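Local structure of Abbfa_003403 (Acinetobacter baumannii, 4ZXH) at residues 375-380 with 391-396; 229-234 with 416-421; 158-163 with 367-372. The protein is a four-domain nonribosomal peptide synthetase that probably activates a building block, carries it on a phosphopantetheine arm, condenses it with a partner and releases the product. All coordinates share one frame; numbering follows the deposited sequence.

Contact 1 (375-380 with 391-396); sequences PIQTPA and SFPVRQ. With K (potassium ion), chain D.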
loop_
_atom_site.group_PDB
_atom_site.type_symbol
_atom_site.label_atom_id
_atom_site.label_comp_id
_atom_site.label_asym_id
_atom_site.label_seq_id
_atom_site.Cartn_x
_atom_site.Cartn_y
_atom_site.Cartn_z
ATOM N N PRO A 375 -13.959 -3.092 -31.525
ATOM C CA PRO A 375 -13.937 -4.098 -30.465
ATOM C C PRO A 375 -15.230 -4.892 -30.434
ATOM O O PRO A 375 -15.487 -5.615 -29.473
ATOM C CB PRO A 375 -13.786 -3.263 -29.198
ATOM C CG PRO A 375 -13.450 -1.853 -29.685
ATOM C CD PRO A 375 -14.131 -1.739 -30.985
ATOM N N ILE A 376 -16.041 -4.740 -31.474
ATOM C CA ILE A 376 -17.310 -5.448 -31.573
ATOM C C ILE A 376 -17.352 -6.321 -32.821
ATOM O O ILE A 376 -16.671 -6.035 -33.821
ATOM C CB ILE A 376 -18.496 -4.487 -31.635
ATOM C CG1 ILE A 376 -18.421 -3.660 -32.917
ATOM C CG2 ILE A 376 -18.503 -3.572 -30.446
ATOM C CD1 ILE A 376 -19.707 -3.075 -33.284
ATOM N N GLN A 377 -18.159 -7.378 -32.766
ATOM C CA GLN A 377 -18.373 -8.202 -33.943
ATOM C C GLN A 377 -19.141 -7.434 -34.997
ATOM O O GLN A 377 -20.070 -6.690 -34.690
ATOM C CB GLN A 377 -19.110 -9.498 -33.603
ATOM C CG GLN A 377 -19.225 -10.455 -34.787
ATOM C CD GLN A 377 -18.082 -11.419 -34.847
ATOM O OE1 GLN A 377 -17.304 -11.405 -35.793
ATOM N NE2 GLN A 377 -17.980 -12.282 -33.855
ATOM N N THR A 378 -18.742 -7.651 -36.244
ATOM C CA THR A 378 -19.387 -7.086 -37.417
ATOM C C THR A 378 -19.362 -8.127 -38.520
ATOM O O THR A 378 -18.366 -8.827 -38.680
ATOM C CB THR A 378 -18.669 -5.811 -37.882
ATOM O OG1 THR A 378 -18.931 -4.750 -36.957
ATOM C CG2 THR A 378 -19.135 -5.403 -39.236
ATOM N N PRO A 379 -20.457 -8.242 -39.284
ATOM C CA PRO A 379 -20.515 -9.179 -40.415
ATOM C C PRO A 379 -19.660 -8.770 -41.641
ATOM O O PRO A 379 -19.634 -9.534 -42.618
ATOM C CB PRO A 379 -22.003 -9.183 -40.773
ATOM C CG PRO A 379 -22.499 -7.848 -40.311
ATOM C CD PRO A 379 -21.754 -7.585 -39.044
ATOM N N ALA A 380 -18.989 -7.609 -41.586
ATOM C CA ALA A 380 -18.111 -7.135 -42.665
ATOM C C ALA A 380 -16.865 -7.984 -42.830
ATOM O O ALA A 380 -16.312 -8.500 -41.854
ATOM C CB ALA A 380 -17.703 -5.696 -42.441
ATOM N N SER A 391 -14.233 -10.496 -38.610
ATOM C CA SER A 391 -13.933 -10.038 -37.251
ATOM C C SER A 391 -13.663 -11.198 -36.333
ATOM O O SER A 391 -14.184 -12.276 -36.553
ATOM C CB SER A 391 -15.084 -9.211 -36.670
ATOM O OG SER A 391 -15.222 -7.974 -37.334
ATOM N N PHE A 392 -12.831 -10.971 -35.314
ATOM C CA PHE A 392 -12.746 -11.873 -34.166
ATOM C C PHE A 392 -12.296 -11.075 -32.926
ATOM O O PHE A 392 -11.104 -10.900 -32.687
ATOM C CB PHE A 392 -11.802 -13.043 -34.448
ATOM C CG PHE A 392 -11.848 -14.123 -33.395
ATOM C CD1 PHE A 392 -12.720 -15.185 -33.514
ATOM C CD2 PHE A 392 -11.017 -14.067 -32.277
ATOM C CE1 PHE A 392 -12.763 -16.168 -32.557
ATOM C CE2 PHE A 392 -11.057 -15.040 -31.305
ATOM C CZ PHE A 392 -11.929 -16.089 -31.434
ATOM N N PRO A 393 -13.255 -10.576 -32.130
ATOM C CA PRO A 393 -12.860 -9.735 -30.991
ATOM C C PRO A 393 -12.121 -10.490 -29.901
ATOM O O PRO A 393 -12.442 -11.623 -29.552
ATOM C CB PRO A 393 -14.193 -9.208 -30.467
ATOM C CG PRO A 393 -15.155 -9.361 -31.639
ATOM C CD PRO A 393 -14.715 -10.604 -32.327
ATOM N N VAL A 394 -11.115 -9.832 -29.354
ATOM C CA VAL A 394 -10.273 -10.406 -28.330
ATOM C C VAL A 394 -9.973 -9.355 -27.256
ATOM O O VAL A 394 -9.437 -8.289 -27.563
ATOM C CB VAL A 394 -8.945 -10.927 -28.938
ATOM C CG1 VAL A 394 -7.949 -11.196 -27.856
ATOM C CG2 VAL A 394 -9.184 -12.194 -29.706
ATOM N N ARG A 395 -10.330 -9.631 -26.005
ATOM C CA ARG A 395 -9.837 -8.799 -24.918
ATOM C C ARG A 395 -8.301 -8.690 -25.016
ATOM O O ARG A 395 -7.612 -9.692 -25.182
ATOM C CB ARG A 395 -10.247 -9.371 -23.567
ATOM C CG ARG A 395 -11.726 -9.200 -23.217
ATOM C CD ARG A 395 -12.108 -10.042 -21.976
ATOM N NE ARG A 395 -11.276 -9.757 -20.804
ATOM C CZ ARG A 395 -11.335 -10.417 -19.649
ATOM N NH1 ARG A 395 -12.183 -11.422 -19.483
ATOM N NH2 ARG A 395 -10.538 -10.066 -18.652
ATOM N N GLN A 396 -7.763 -7.478 -24.954
ATOM C CA GLN A 396 -6.315 -7.320 -25.061
ATOM C C GLN A 396 -5.813 -6.023 -24.406
ATOM O O GLN A 396 -6.589 -5.099 -24.139
ATOM C CB GLN A 396 -5.884 -7.388 -26.535
ATOM C CG GLN A 396 -6.532 -6.378 -27.442
ATOM C CD GLN A 396 -5.635 -5.183 -27.646
ATOM O OE1 GLN A 396 -4.487 -5.319 -28.098
ATOM N NE2 GLN A 396 -6.127 -4.002 -27.266
HETATM K K K D . -14.317 -6.101 -35.248
#
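Segments 375-380 and 391-396 run in opposite directions as irregular chain, with CA of P375 5.8 Å from CA of P393 and CA of Q377 likewise paired with CA of S391. A potassium ion sits between them and takes ligands from both. I376 gives its main-chain carbonyl, with O 2.8 Å from K, while S391 adds its hydroxyl from the second segment, with OG 2.9 Å from K. The chi1 of S391 (-68°) sets OG anti to its own carbonyl carbon, and CB points at the facing segment, so the oxygen is delivered into the gap. The isoleucine side chain of I376 turns the other way, against V233 and R235 of strand 229-235 and against Y411, while its carbonyl faces the ion.

Beside the ion, side chains pack against the facing backbone. The ring of P393 faces the opposite backbone and lays CG 3.9 Å from C of I376 and 3.8 Å from N of Q377, while its CB comes 3.9 Å from O of P375. The side chain of Q377 starts with CG anti to the backbone N (chi1 -174°), crosses P393 at about a right angle and bends at chi2, so that it finishes near S391. T378 follows, its CB 4.1 Å from OG of S391; its hydroxyl makes a weak hydrogen bond to O of Q377.

E371, L372 and L374 complete the potassium site with their main-chain O atoms. Four carbonyls and one hydroxyl make up the protein ligands, and none is a carboxylate. Such a shell of neutral oxygens suits a large monovalent cation, whose charge would probably offset the repulsion between carbonyl dipoles converging on one point and so pin S391 to the loop 371-376.

Contact 2 (229-234 with 416-421); sequences GSSLVF and VGVLKY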
loop_
_atom_site.group_PDB
_atom_site.type_symbol
_atom_site.label_atom_id
_atom_site.label_comp_id
_atom_site.label_asym_id
_atom_site.label_seq_id
_atom_site.Cartn_x
_atom_site.Cartn_y
_atom_site.Cartn_z
ATOM N N GLY A 229 -6.440 -7.100 -15.610
ATOM C CA GLY A 229 -7.531 -6.205 -15.940
ATOM C C GLY A 229 -8.676 -6.891 -16.649
ATOM O O GLY A 229 -8.635 -8.099 -16.904
ATOM N N SER A 230 -9.698 -6.109 -16.976
ATOM C CA SER A 230 -10.805 -6.592 -17.778
ATOM C C SER A 230 -11.318 -5.439 -18.622
ATOM O O SER A 230 -10.840 -4.315 -18.480
ATOM C CB SER A 230 -11.910 -7.169 -16.895
ATOM O OG SER A 230 -13.011 -7.568 -17.689
ATOM N N SER A 231 -12.286 -5.706 -19.493
ATOM C CA SER A 231 -12.733 -4.717 -20.485
ATOM C C SER A 231 -14.234 -4.707 -20.581
ATOM O O SER A 231 -14.846 -5.765 -20.586
ATOM C CB SER A 231 -12.164 -5.011 -21.878
ATOM O OG SER A 231 -10.750 -5.121 -21.874
ATOM N N LEU A 232 -14.827 -3.523 -20.673
ATOM C CA LEU A 232 -16.274 -3.403 -20.852
ATOM C C LEU A 232 -16.617 -2.566 -22.097
ATOM O O LEU A 232 -16.430 -1.354 -22.100
ATOM C CB LEU A 232 -16.908 -2.795 -19.603
ATOM C CG LEU A 232 -18.386 -2.408 -19.703
ATOM C CD1 LEU A 232 -19.220 -3.562 -20.168
ATOM C CD2 LEU A 232 -18.882 -1.914 -18.355
ATOM N N VAL A 233 -17.104 -3.206 -23.156
ATOM C CA VAL A 233 -17.448 -2.464 -24.370
ATOM C C VAL A 233 -18.836 -1.819 -24.262
ATOM O O VAL A 233 -19.818 -2.471 -23.893
ATOM C CB VAL A 233 -17.378 -3.376 -25.612
ATOM C CG1 VAL A 233 -17.701 -2.585 -26.882
ATOM C CG2 VAL A 233 -15.982 -3.996 -25.711
ATOM N N PHE A 234 -18.915 -0.529 -24.551
ATOM C CA PHE A 234 -20.196 0.172 -24.518
ATOM C C PHE A 234 -20.394 0.968 -25.808
ATOM O O PHE A 234 -19.461 1.109 -26.593
ATOM C CB PHE A 234 -20.278 1.099 -23.307
ATOM C CG PHE A 234 -19.227 2.181 -23.297
ATOM C CD1 PHE A 234 -17.939 1.914 -22.848
ATOM C CD2 PHE A 234 -19.523 3.461 -23.743
ATOM C CE1 PHE A 234 -16.969 2.903 -22.854
ATOM C CE2 PHE A 234 -18.556 4.462 -23.747
ATOM C CZ PHE A 234 -17.283 4.185 -23.308
ATOM N N VAL A 416 -18.127 4.133 -30.318
ATOM C CA VAL A 416 -17.811 2.875 -29.648
ATOM C C VAL A 416 -16.638 3.056 -28.690
ATOM O O VAL A 416 -15.593 3.618 -29.054
ATOM C CB VAL A 416 -17.494 1.748 -30.653
ATOM C CG1 VAL A 416 -16.960 0.525 -29.938
ATOM C CG2 VAL A 416 -18.727 1.379 -31.430
ATOM N N GLY A 417 -16.826 2.580 -27.459
ATOM C CA GLY A 417 -15.838 2.753 -26.418
ATOM C C GLY A 417 -15.575 1.498 -25.620
ATOM O O GLY A 417 -16.404 0.578 -25.574
ATOM N N VAL A 418 -14.402 1.467 -24.993
ATOM C CA VAL A 418 -14.016 0.365 -24.133
ATOM C C VAL A 418 -13.511 0.918 -22.826
ATOM O O VAL A 418 -12.527 1.645 -22.819
ATOM C CB VAL A 418 -12.901 -0.512 -24.743
ATOM C CG1 VAL A 418 -12.748 -1.819 -23.942
ATOM C CG2 VAL A 418 -13.194 -0.821 -26.178
ATOM N N LEU A 419 -14.178 0.584 -21.724
ATOM C CA LEU A 419 -13.654 0.915 -20.405
ATOM C C LEU A 419 -12.819 -0.252 -19.891
ATOM O O LEU A 419 -13.333 -1.340 -19.634
ATOM C CB LEU A 419 -14.770 1.247 -19.405
ATOM C CG LEU A 419 -14.228 1.724 -18.037
ATOM C CD1 LEU A 419 -13.620 3.111 -18.100
ATOM C CD2 LEU A 419 -15.291 1.686 -16.972
ATOM N N LYS A 420 -11.522 -0.026 -19.763
ATOM C CA LYS A 420 -10.631 -1.022 -19.181
ATOM C C LYS A 420 -10.421 -0.696 -17.730
ATOM O O LYS A 420 -10.209 0.470 -17.382
ATOM C CB LYS A 420 -9.303 -1.050 -19.917
ATOM C CG LYS A 420 -9.480 -1.519 -21.352
ATOM C CD LYS A 420 -8.165 -1.852 -21.906
ATOM C CE LYS A 420 -8.255 -2.297 -23.310
ATOM N NZ LYS A 420 -6.860 -2.339 -23.825
ATOM N N TYR A 421 -10.492 -1.718 -16.883
ATOM C CA TYR A 421 -10.416 -1.529 -15.437
ATOM C C TYR A 421 -9.649 -2.654 -14.766
ATOM O O TYR A 421 -9.733 -3.819 -15.167
ATOM C CB TYR A 421 -11.816 -1.425 -14.833
ATOM C CG TYR A 421 -12.659 -2.672 -14.971
ATOM C CD1 TYR A 421 -13.333 -2.964 -16.157
ATOM C CD2 TYR A 421 -12.802 -3.556 -13.912
ATOM C CE1 TYR A 421 -14.115 -4.123 -16.284
ATOM C CE2 TYR A 421 -13.586 -4.708 -14.026
ATOM C CZ TYR A 421 -14.239 -4.988 -15.206
ATOM O OH TYR A 421 -15.010 -6.137 -15.300
#
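Six main-chain hydrogen bonds join antiparallel strands 229-234 and 416-421, whose short axes approach to 4.6 Å. They come in three reciprocal couples, at S230 with Y421, L232 with L419 and F234 with G417. The shortest runs from N of L232 to O of L419 (2.8 Å), and the straightest from N of G417 to O of F234 (174° at the hydrogen). At the non-hydrogen-bonded pairs, CA-H...O contacts fill in, as from CA of V233 to O of G417 (3.4 Å).

Aromatic packing marks both ends of one face. F234 takes the crowded chi1 position (61°), CG between N and the carbonyl carbon, which swings the ring across to G417; CA of G417 lies over the ring face in a CH-pi contact, 4.0 Å from its centroid, and the lack of a side chain there makes room. Y421 adopts the same rotamer and brings its ring back alongside S230, CZ 3.6 Å from CB of S230, with a weak hydrogen bond from OG of S230 to OH of Y421.

On the opposite face the contacts are looser: CB of S231 meets CG1 of V418 at 3.8 Å. The polar ends look elsewhere, S231 OG to E398 and K420 NZ to E406 and the carbonyls of Q396 and Q397.

With helix 428-447 over the F234 face, edge strand 229-235 and its inner neighbour 414-422 belong to the layered alpha/beta C-terminal lobe expected of a condensation domain.

Contact 3 (158-163 with 367-372); sequences LLRDVS and DEFKEL. With K (potassium ion), chain D; PX4 (1,2-dimyristoyl-sn-glycero-3-phosphocholine), chain C.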
loop_
_atom_site.group_PDB
_atom_site.type_symbol
_atom_site.label_atom_id
_atom_site.label_comp_id
_atom_site.label_asym_id
_atom_site.label_seq_id
_atom_site.Cartn_x
_atom_site.Cartn_y
_atom_site.Cartn_z
ATOM N N LEU A 158 1.742 -2.433 -40.933
ATOM C CA LEU A 158 2.155 -3.787 -41.205
ATOM C C LEU A 158 0.975 -4.576 -41.750
ATOM O O LEU A 158 1.093 -5.304 -42.747
ATOM C CB LEU A 158 2.715 -4.407 -39.945
ATOM C CG LEU A 158 3.557 -5.657 -40.130
ATOM C CD1 LEU A 158 4.461 -5.495 -41.330
ATOM C CD2 LEU A 158 4.373 -5.869 -38.850
ATOM N N LEU A 159 -0.175 -4.388 -41.109
ATOM C CA LEU A 159 -1.436 -4.992 -41.540
ATOM C C LEU A 159 -1.770 -4.671 -42.996
ATOM O O LEU A 159 -2.166 -5.544 -43.770
ATOM C CB LEU A 159 -2.567 -4.517 -40.641
ATOM C CG LEU A 159 -3.978 -4.931 -41.032
ATOM C CD1 LEU A 159 -4.045 -6.436 -41.229
ATOM C CD2 LEU A 159 -4.957 -4.482 -39.956
ATOM N N ARG A 160 -1.613 -3.412 -43.375
ATOM C CA ARG A 160 -1.982 -3.035 -44.712
ATOM C C ARG A 160 -1.017 -3.685 -45.698
ATOM O O ARG A 160 -1.438 -4.302 -46.670
ATOM C CB ARG A 160 -1.996 -1.521 -44.882
ATOM C CG ARG A 160 -2.530 -1.130 -46.265
ATOM C CD ARG A 160 -2.825 0.338 -46.464
ATOM N NE ARG A 160 -3.668 0.408 -47.648
ATOM C CZ ARG A 160 -4.997 0.358 -47.615
ATOM N NH1 ARG A 160 -5.636 0.280 -46.442
ATOM N NH2 ARG A 160 -5.688 0.381 -48.752
ATOM N N ASP A 161 0.276 -3.570 -45.430
ATOM C CA ASP A 161 1.280 -4.196 -46.275
ATOM C C ASP A 161 1.062 -5.702 -46.448
ATOM O O ASP A 161 1.065 -6.203 -47.568
ATOM C CB ASP A 161 2.666 -3.948 -45.704
ATOM C CG ASP A 161 3.765 -4.237 -46.697
ATOM O OD1 ASP A 161 3.923 -3.448 -47.668
ATOM O OD2 ASP A 161 4.480 -5.240 -46.485
ATOM N N VAL A 162 0.858 -6.424 -45.352
ATOM C CA VAL A 162 0.734 -7.872 -45.459
ATOM C C VAL A 162 -0.556 -8.265 -46.181
ATOM O O VAL A 162 -0.595 -9.251 -46.918
ATOM C CB VAL A 162 0.806 -8.527 -44.083
ATOM C CG1 VAL A 162 0.558 -10.026 -44.179
ATOM C CG2 VAL A 162 2.166 -8.271 -43.491
ATOM N N SER A 163 -1.603 -7.472 -46.001
ATOM C CA SER A 163 -2.844 -7.691 -46.724
ATOM C C SER A 163 -2.665 -7.555 -48.242
ATOM O O SER A 163 -3.274 -8.289 -49.017
ATOM C CB SER A 163 -3.898 -6.711 -46.229
ATOM O OG SER A 163 -4.378 -7.092 -44.952
ATOM N N ASP A 367 -9.523 2.514 -44.279
ATOM C CA ASP A 367 -10.976 2.390 -44.418
ATOM C C ASP A 367 -11.489 0.950 -44.575
ATOM O O ASP A 367 -12.472 0.567 -43.923
ATOM C CB ASP A 367 -11.456 3.232 -45.598
ATOM C CG ASP A 367 -11.311 4.731 -45.346
ATOM O OD1 ASP A 367 -11.091 5.128 -44.180
ATOM O OD2 ASP A 367 -11.418 5.515 -46.317
ATOM N N GLU A 368 -10.819 0.160 -45.421
ATOM C CA GLU A 368 -11.166 -1.250 -45.633
ATOM C C GLU A 368 -11.155 -2.064 -44.345
ATOM O O GLU A 368 -11.823 -3.093 -44.265
ATOM C CB GLU A 368 -10.205 -1.912 -46.632
ATOM C CG GLU A 368 -10.009 -1.201 -47.979
ATOM C CD GLU A 368 -8.910 -0.140 -47.929
ATOM O OE1 GLU A 368 -8.602 0.356 -46.820
ATOM O OE2 GLU A 368 -8.338 0.187 -48.987
ATOM N N PHE A 369 -10.393 -1.601 -43.349
ATOM C CA PHE A 369 -10.180 -2.325 -42.094
ATOM C C PHE A 369 -10.930 -1.731 -40.913
ATOM O O PHE A 369 -10.772 -2.200 -39.781
ATOM C CB PHE A 369 -8.690 -2.359 -41.737
ATOM C CG PHE A 369 -7.830 -2.995 -42.774
ATOM C CD1 PHE A 369 -7.513 -4.339 -42.698
ATOM C CD2 PHE A 369 -7.335 -2.253 -43.834
ATOM C CE1 PHE A 369 -6.705 -4.936 -43.672
ATOM C CE2 PHE A 369 -6.544 -2.843 -44.814
ATOM C CZ PHE A 369 -6.222 -4.187 -44.724
ATOM N N LYS A 370 -11.721 -0.692 -41.164
ATOM C CA LYS A 370 -12.417 0.030 -40.099
ATOM C C LYS A 370 -13.215 -0.919 -39.196
ATOM O O LYS A 370 -12.893 -1.103 -38.021
ATOM C CB LYS A 370 -13.329 1.093 -40.711
ATOM C CG LYS A 370 -14.219 1.855 -39.735
ATOM C CD LYS A 370 -15.155 2.825 -40.490
ATOM C CE LYS A 370 -16.302 3.330 -39.607
ATOM N NZ LYS A 370 -17.250 2.241 -39.204
ATOM N N GLU A 371 -14.229 -1.555 -39.761
ATOM C CA GLU A 371 -15.099 -2.417 -38.979
ATOM C C GLU A 371 -14.390 -3.671 -38.428
ATOM O O GLU A 371 -14.763 -4.161 -37.364
ATOM C CB GLU A 371 -16.321 -2.798 -39.820
ATOM C CG GLU A 371 -17.050 -1.570 -40.336
ATOM C CD GLU A 371 -18.379 -1.893 -40.989
ATOM O OE1 GLU A 371 -18.814 -3.055 -40.896
ATOM O OE2 GLU A 371 -18.992 -0.989 -41.607
ATOM N N LEU A 372 -13.362 -4.170 -39.119
ATOM C CA LEU A 372 -12.600 -5.329 -38.621
ATOM C C LEU A 372 -11.850 -5.034 -37.326
ATOM O O LEU A 372 -11.633 -5.927 -36.515
ATOM C CB LEU A 372 -11.585 -5.815 -39.653
ATOM C CG LEU A 372 -12.099 -6.562 -40.875
ATOM C CD1 LEU A 372 -10.933 -6.943 -41.765
ATOM C CD2 LEU A 372 -12.867 -7.787 -40.445
HETATM K K K D . -14.317 -6.101 -35.248
HETATM O O1 PX4 C . -0.667 -27.056 -42.186
HETATM O O2 PX4 C . -3.259 -27.245 -42.389
HETATM P P1 PX4 C . -1.954 -26.665 -42.879
HETATM O O3 PX4 C . -1.842 -26.917 -44.471
HETATM C C1 PX4 C . -1.054 -27.946 -45.073
HETATM C C2 PX4 C . -1.418 -28.026 -46.559
HETATM N N1 PX4 C . -0.508 -28.894 -47.339
HETATM C C3 PX4 C . -0.117 -30.081 -46.559
HETATM C C4 PX4 C . -1.196 -29.329 -48.567
HETATM C C5 PX4 C . 0.692 -28.138 -47.728
HETATM O O4 PX4 C . -2.080 -25.052 -42.882
HETATM C C6 PX4 C . -3.211 -24.332 -42.383
HETATM C C7 PX4 C . -2.729 -22.977 -41.876
HETATM C C8 PX4 C . -1.313 -23.226 -41.362
HETATM O O5 PX4 C . -0.742 -22.023 -40.854
HETATM C C9 PX4 C . 0.684 -21.748 -40.975
HETATM O O6 PX4 C . 1.393 -22.465 -41.660
HETATM C C10 PX4 C . 1.275 -20.561 -40.258
HETATM C C11 PX4 C . 1.541 -19.415 -41.223
HETATM C C12 PX4 C . 0.789 -18.177 -40.759
HETATM C C13 PX4 C . 1.631 -16.940 -41.039
HETATM C C14 PX4 C . 0.854 -15.951 -41.892
HETATM C C15 PX4 C . 1.830 -14.949 -42.481
HETATM C C16 PX4 C . 1.440 -13.544 -42.070
HETATM C C17 PX4 C . 2.541 -12.563 -42.425
HETATM C C18 PX4 C . 3.530 -12.432 -41.268
HETATM C C19 PX4 C . 3.349 -11.128 -40.508
HETATM C C20 PX4 C . 3.939 -11.255 -39.108
HETATM C C21 PX4 C . 3.871 -9.920 -38.366
HETATM C C22 PX4 C . 3.769 -10.089 -36.858
HETATM O O7 PX4 C . -2.712 -22.000 -42.930
HETATM C C23 PX4 C . -3.328 -20.723 -42.546
HETATM O O8 PX4 C . -4.174 -20.754 -41.672
HETATM C C24 PX4 C . -2.908 -19.404 -43.201
HETATM C C25 PX4 C . -3.659 -18.148 -42.726
HETATM C C26 PX4 C . -3.060 -16.844 -43.286
HETATM C C27 PX4 C . -3.737 -15.572 -42.737
HETATM C C28 PX4 C . -3.192 -14.264 -43.321
HETATM C C29 PX4 C . -3.873 -13.002 -42.762
HETATM C C30 PX4 C . -3.362 -11.701 -43.400
HETATM C C31 PX4 C . -3.378 -10.444 -42.495
HETATM C C32 PX4 C . -2.189 -10.447 -41.522
HETATM C C33 PX4 C . -1.782 -9.091 -40.927
HETATM C C34 PX4 C . -0.954 -9.264 -39.649
HETATM C C35 PX4 C . 0.080 -8.172 -39.361
HETATM C C36 PX4 C . -0.178 -7.479 -38.032
#
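A two-pronged salt bridge opens this contact between helix 152-165 of the N-terminal lobe and the loop 367-372, which leads toward what is probably the crossover, or latch, of condensation domains, carrying chain from the C-terminal lobe to the N-terminal one. R160 grips E368 end-on: NH1 lies 3.0 Å from OE1 of E368 and NH2 2.7 Å from OE2, both bonds nearly straight. Both oxygens lie in the guanidinium plane, yet the donors reach them from above the carboxylate, whose plane is turned 43° from that of the arginine. R160 manages the reach by staying extended from CG to NE, while E368 bends at chi2 to bring its carboxylate across the arginine's tip.

Next to the salt bridge, F369 points its ring at the helix. L159 meets it tip to tip, with CD2 3.8 Å from CD1 of F369. S163 and R160 both lie at the ring edge, OG of S163 3.4 Å from CE1 and NH1 of R160 3.6 Å from CE2, so the arginine makes no cation-pi stack here.

A second shell fixes these groups. NE of R160 bonds to the carbonyl of E171, and L382 packs on both E368 and F369. L159 also abuts the bound phospholipid, CD1 lying 3.5 Å from C33 of PX4, and V162 joins it in lining that acyl-chain pocket. At the other end of the loop, the carbonyls of E371 and L372 bind potassium. Finally, S163 is held in place by its own helix: OG donates to O of L159 at 2.9 Å, an oxygen that also accepts the backbone N-H of S163.

From the N terminus, helical segment 158-163 comes first and strand 229-234 second. The chain then reaches 367-372, where contact 3 closes its long loop with contact 2 still open, so these two cross. Contact 1 opens at once with 375-380 and closes a short hairpin-like excursion at 391-396; only afterwards does 416-421 complete contact 2, which therefore encloses contact 1. The excursion between 375 and 396 includes strands 382-383 and 387-391, which join the N-terminal lobe's sheet. Contacts 1 and 3 share the potassium ion, contacts 1 and 2 also touch through P375 and V418, and contacts 2 and 3 do not touch.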